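PDB 2E7Z: acetylene hydratase Ahy from Pelobacter acetylenicus, which catalyses the hydration of acetylene to acetaldehyde, using a tungsten ion held by two molybdopterin guanine dinucleotides together with a [4Fe-4S] cluster. Local coordinates for residues A[55-59]-A[440-444]. Numbering follows the deposited sequence. Where two conformers were deposited one is given.
Sequences HKDRV and DQFMT. With MGD (2-amino-5,6-dimercapto-7-methyl-3,7,8a,9-tetrahydro-8-oxa-1,3,9,10-tetraaza-anthracen-4-one guanosine dinucleotide), chain E.
Phe442 (chi1 m) packs against the backbone of Arg58, its CE1 3.5 Å from Arg58 CA, and turns its edge to the face of His55 in an offset edge-to-face pair (centroids 6.0 Å apart, planes at 76°). Residues 55-58 form a type I beta turn, closed by Arg58 N to His55 O (3.0 Å); His55, chi1 t, accepts from Asp57 N through ND1 (3.0 Å), and its NE2 donates to Pro615 O. CA atoms approach most closely at Arg58 and Phe442, 5.2 Å. Val59 N donates to Gln441 O (2.8 Å), and one water bridges Asp57 O (2.7 Å) and Met443 N (2.9 Å). At the C-terminal end of parallel strand 435-440, Asp440 OD1 accepts from Phe442 N (3.2 Å), an Asx turn, and from MGD O2' (2.7 Å); OD2 takes MGD O3' (2.7 Å). Carboxylate recognition of both guanosine ribose hydroxyls, as in Rossmann-like nucleotide sites, is built into a turn joined to residues 55-59 by one direct backbone hydrogen bond, a water bridge and an aromatic pair.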
loop_
_atom_site.group_PDB
_atom_site.type_symbol
_atom_site.label_atom_id
_atom_site.label_comp_id
_atom_site.label_asym_id
_atom_site.label_seq_id
_atom_site.Cartn_x
_atom_site.Cartn_y
_atom_site.Cartn_z
ATOM N N HIS A 55 -24.141 -9.406 -0.564
ATOM C CA HIS A 55 -24.817 -8.154 -0.880
ATOM C C HIS A 55 -25.606 -8.284 -2.168
ATOM O O HIS A 55 -25.111 -8.868 -3.144
ATOM C CB HIS A 55 -23.810 -6.989 -0.983
ATOM C CG HIS A 55 -24.486 -5.672 -0.817
ATOM N ND1 HIS A 55 -25.139 -5.042 -1.850
ATOM C CD2 HIS A 55 -24.676 -4.906 0.279
ATOM C CE1 HIS A 55 -25.714 -3.940 -1.392
ATOM N NE2 HIS A 55 -25.425 -3.822 -0.111
ATOM N N LYS A 56 -26.837 -7.755 -2.196
ATOM C CA LYS A 56 -27.649 -7.868 -3.414
ATOM C C LYS A 56 -27.011 -7.208 -4.627
ATOM O O LYS A 56 -27.277 -7.617 -5.751
ATOM C CB LYS A 56 -29.071 -7.317 -3.210
ATOM C CG LYS A 56 -29.128 -5.833 -2.912
ATOM C CD LYS A 56 -30.555 -5.342 -2.673
ATOM C CE LYS A 56 -31.461 -5.569 -3.881
ATOM N NZ LYS A 56 -31.124 -4.689 -5.041
ATOM N N ASP A 57 -26.133 -6.220 -4.401
ATOM C CA ASP A 57 -25.464 -5.526 -5.525
ATOM C C ASP A 57 -24.150 -6.157 -5.939
ATOM O O ASP A 57 -23.473 -5.630 -6.836
ATOM C CB ASP A 57 -25.275 -4.039 -5.219
ATOM C CG ASP A 57 -26.605 -3.331 -4.985
ATOM O OD1 ASP A 57 -27.573 -3.686 -5.690
ATOM O OD2 ASP A 57 -26.671 -2.440 -4.110
ATOM N N ARG A 58 -23.762 -7.259 -5.292
ATOM C CA ARG A 58 -22.517 -7.921 -5.680
ATOM C C ARG A 58 -22.625 -8.403 -7.127
ATOM O O ARG A 58 -23.657 -8.934 -7.567
ATOM C CB ARG A 58 -22.228 -9.082 -4.727
ATOM C CG ARG A 58 -20.910 -9.773 -5.029
ATOM C CD ARG A 58 -20.592 -10.831 -4.010
ATOM N NE ARG A 58 -19.382 -11.560 -4.490
ATOM C CZ ARG A 58 -18.991 -12.771 -4.066
ATOM N NH1 ARG A 58 -19.660 -13.414 -3.108
ATOM N NH2 ARG A 58 -17.920 -13.367 -4.592
ATOM N N VAL A 59 -21.566 -8.177 -7.896
ATOM C CA VAL A 59 -21.494 -8.681 -9.256
ATOM C C VAL A 59 -21.106 -10.150 -9.220
ATOM O O VAL A 59 -19.990 -10.496 -8.796
ATOM C CB VAL A 59 -20.473 -7.856 -10.096
ATOM C CG1 VAL A 59 -20.307 -8.430 -11.500
ATOM C CG2 VAL A 59 -20.920 -6.384 -10.168
ATOM N N ASP A 440 -13.707 -7.546 -10.132
ATOM C CA ASP A 440 -14.070 -6.911 -8.865
ATOM C C ASP A 440 -15.279 -7.625 -8.290
ATOM O O ASP A 440 -15.742 -8.617 -8.843
ATOM C CB ASP A 440 -14.358 -5.397 -9.072
ATOM C CG ASP A 440 -14.062 -4.548 -7.819
ATOM O OD1 ASP A 440 -14.894 -4.588 -6.881
ATOM O OD2 ASP A 440 -13.009 -3.836 -7.792
ATOM N N GLN A 441 -15.754 -7.092 -7.178
ATOM C CA GLN A 441 -16.970 -7.607 -6.520
ATOM C C GLN A 441 -18.176 -6.711 -6.741
ATOM O O GLN A 441 -19.308 -7.154 -6.535
ATOM C CB GLN A 441 -16.680 -7.763 -5.026
ATOM C CG GLN A 441 -15.674 -8.886 -4.735
ATOM C CD GLN A 441 -15.251 -9.043 -3.276
ATOM O OE1 GLN A 441 -14.644 -10.077 -2.926
ATOM N NE2 GLN A 441 -15.515 -8.058 -2.442
ATOM N N PHE A 442 -17.951 -5.464 -7.140
ATOM C CA PHE A 442 -19.032 -4.490 -7.303
ATOM C C PHE A 442 -18.832 -3.642 -8.542
ATOM O O PHE A 442 -17.720 -3.598 -9.105
ATOM C CB PHE A 442 -19.111 -3.622 -6.041
ATOM C CG PHE A 442 -19.528 -4.410 -4.819
ATOM C CD1 PHE A 442 -20.880 -4.671 -4.587
ATOM C CD2 PHE A 442 -18.589 -4.954 -3.962
ATOM C CE1 PHE A 442 -21.277 -5.443 -3.490
ATOM C CE2 PHE A 442 -18.962 -5.727 -2.867
ATOM C CZ PHE A 442 -20.329 -5.985 -2.653
ATOM N N MET A 443 -19.901 -2.958 -8.957
ATOM C CA MET A 443 -19.844 -1.999 -10.045
ATOM C C MET A 443 -19.216 -0.696 -9.516
ATOM O O MET A 443 -19.876 0.316 -9.326
ATOM C CB MET A 443 -21.246 -1.806 -10.648
ATOM C CG MET A 443 -21.310 -0.963 -11.910
ATOM S SD MET A 443 -20.268 -1.510 -13.322
ATOM C CE MET A 443 -21.142 -2.957 -13.909
ATOM N N THR A 444 -17.914 -0.747 -9.278
ATOM C CA THR A 444 -17.170 0.380 -8.762
ATOM C C THR A 444 -17.073 1.482 -9.821
ATOM O O THR A 444 -17.385 1.267 -10.989
ATOM C CB THR A 444 -15.744 -0.041 -8.384
ATOM O OG1 THR A 444 -15.065 -0.366 -9.598
ATOM C CG2 THR A 444 -15.768 -1.224 -7.444
HETATM P PB MGD E . -9.330 0.320 -3.553
HETATM O O1B MGD E . -8.772 1.417 -4.426
HETATM O O2B MGD E . -10.483 0.596 -2.659
HETATM O O3B MGD E . -8.196 -0.303 -2.604
HETATM O O3A MGD E . -5.737 0.192 -2.727
HETATM P PA MGD E . -6.792 -1.011 -2.935
HETATM O O1A MGD E . -6.643 -2.073 -1.887
HETATM O O2A MGD E . -6.702 -1.372 -4.387
HETATM O "O5'" MGD E . -9.712 -0.883 -4.556
HETATM C "C5'" MGD E . -9.871 -2.191 -4.035
HETATM C "C4'" MGD E . -10.912 -2.869 -4.904
HETATM O "O4'" MGD E . -10.869 -4.272 -4.600
HETATM C "C3'" MGD E . -12.345 -2.466 -4.574
HETATM O "O3'" MGD E . -12.978 -1.979 -5.769
HETATM C "C2'" MGD E . -13.042 -3.731 -4.029
HETATM O "O2'" MGD E . -14.434 -3.890 -4.366
HETATM C "C1'" MGD E . -12.209 -4.810 -4.668
HETATM N N9 MGD E . -12.125 -6.088 -3.945
HETATM C C8 MGD E . -12.030 -6.277 -2.605
HETATM N N7 MGD E . -11.867 -7.578 -2.317
HETATM C C5 MGD E . -11.782 -8.229 -3.498
HETATM C C6 MGD E . -11.604 -9.602 -3.937
HETATM O O6 MGD E . -11.458 -10.532 -3.117
HETATM N N1 MGD E . -11.564 -9.800 -5.266
HETATM C C2 MGD E . -11.770 -8.867 -6.189
HETATM N N2 MGD E . -11.704 -9.212 -7.507
HETATM N N3 MGD E . -11.948 -7.591 -5.858
HETATM C C4 MGD E . -11.951 -7.249 -4.554
HETATM C C10 MGD E . -5.256 0.434 -1.404
HETATM C C11 MGD E . -4.043 1.329 -1.540
HETATM O O11 MGD E . -4.539 2.579 -2.016
HETATM C C12 MGD E . -3.363 1.490 -0.203
HETATM S S12 MGD E . -2.929 0.078 0.659
HETATM C C13 MGD E . -3.051 2.707 0.272
HETATM S S13 MGD E . -2.400 2.934 1.829
HETATM C C14 MGD E . -3.268 3.965 -0.511
HETATM N N15 MGD E . -4.339 4.780 0.042
HETATM C C16 MGD E . -4.643 5.877 -0.709
HETATM C C17 MGD E . -5.125 7.150 -0.157
HETATM O O17 MGD E . -5.271 7.292 1.077
HETATM N N18 MGD E . -5.389 8.149 -1.023
HETATM C C19 MGD E . -5.230 8.033 -2.366
HETATM N N19 MGD E . -5.519 9.069 -3.182
HETATM N N20 MGD E . -4.820 6.891 -2.932
HETATM C C21 MGD E . -4.510 5.830 -2.177
HETATM N N22 MGD E . -4.071 4.711 -2.759
HETATM C C23 MGD E . -3.555 3.607 -1.979
HETATM O O HOH W 1 -22.469 -3.230 -7.624
#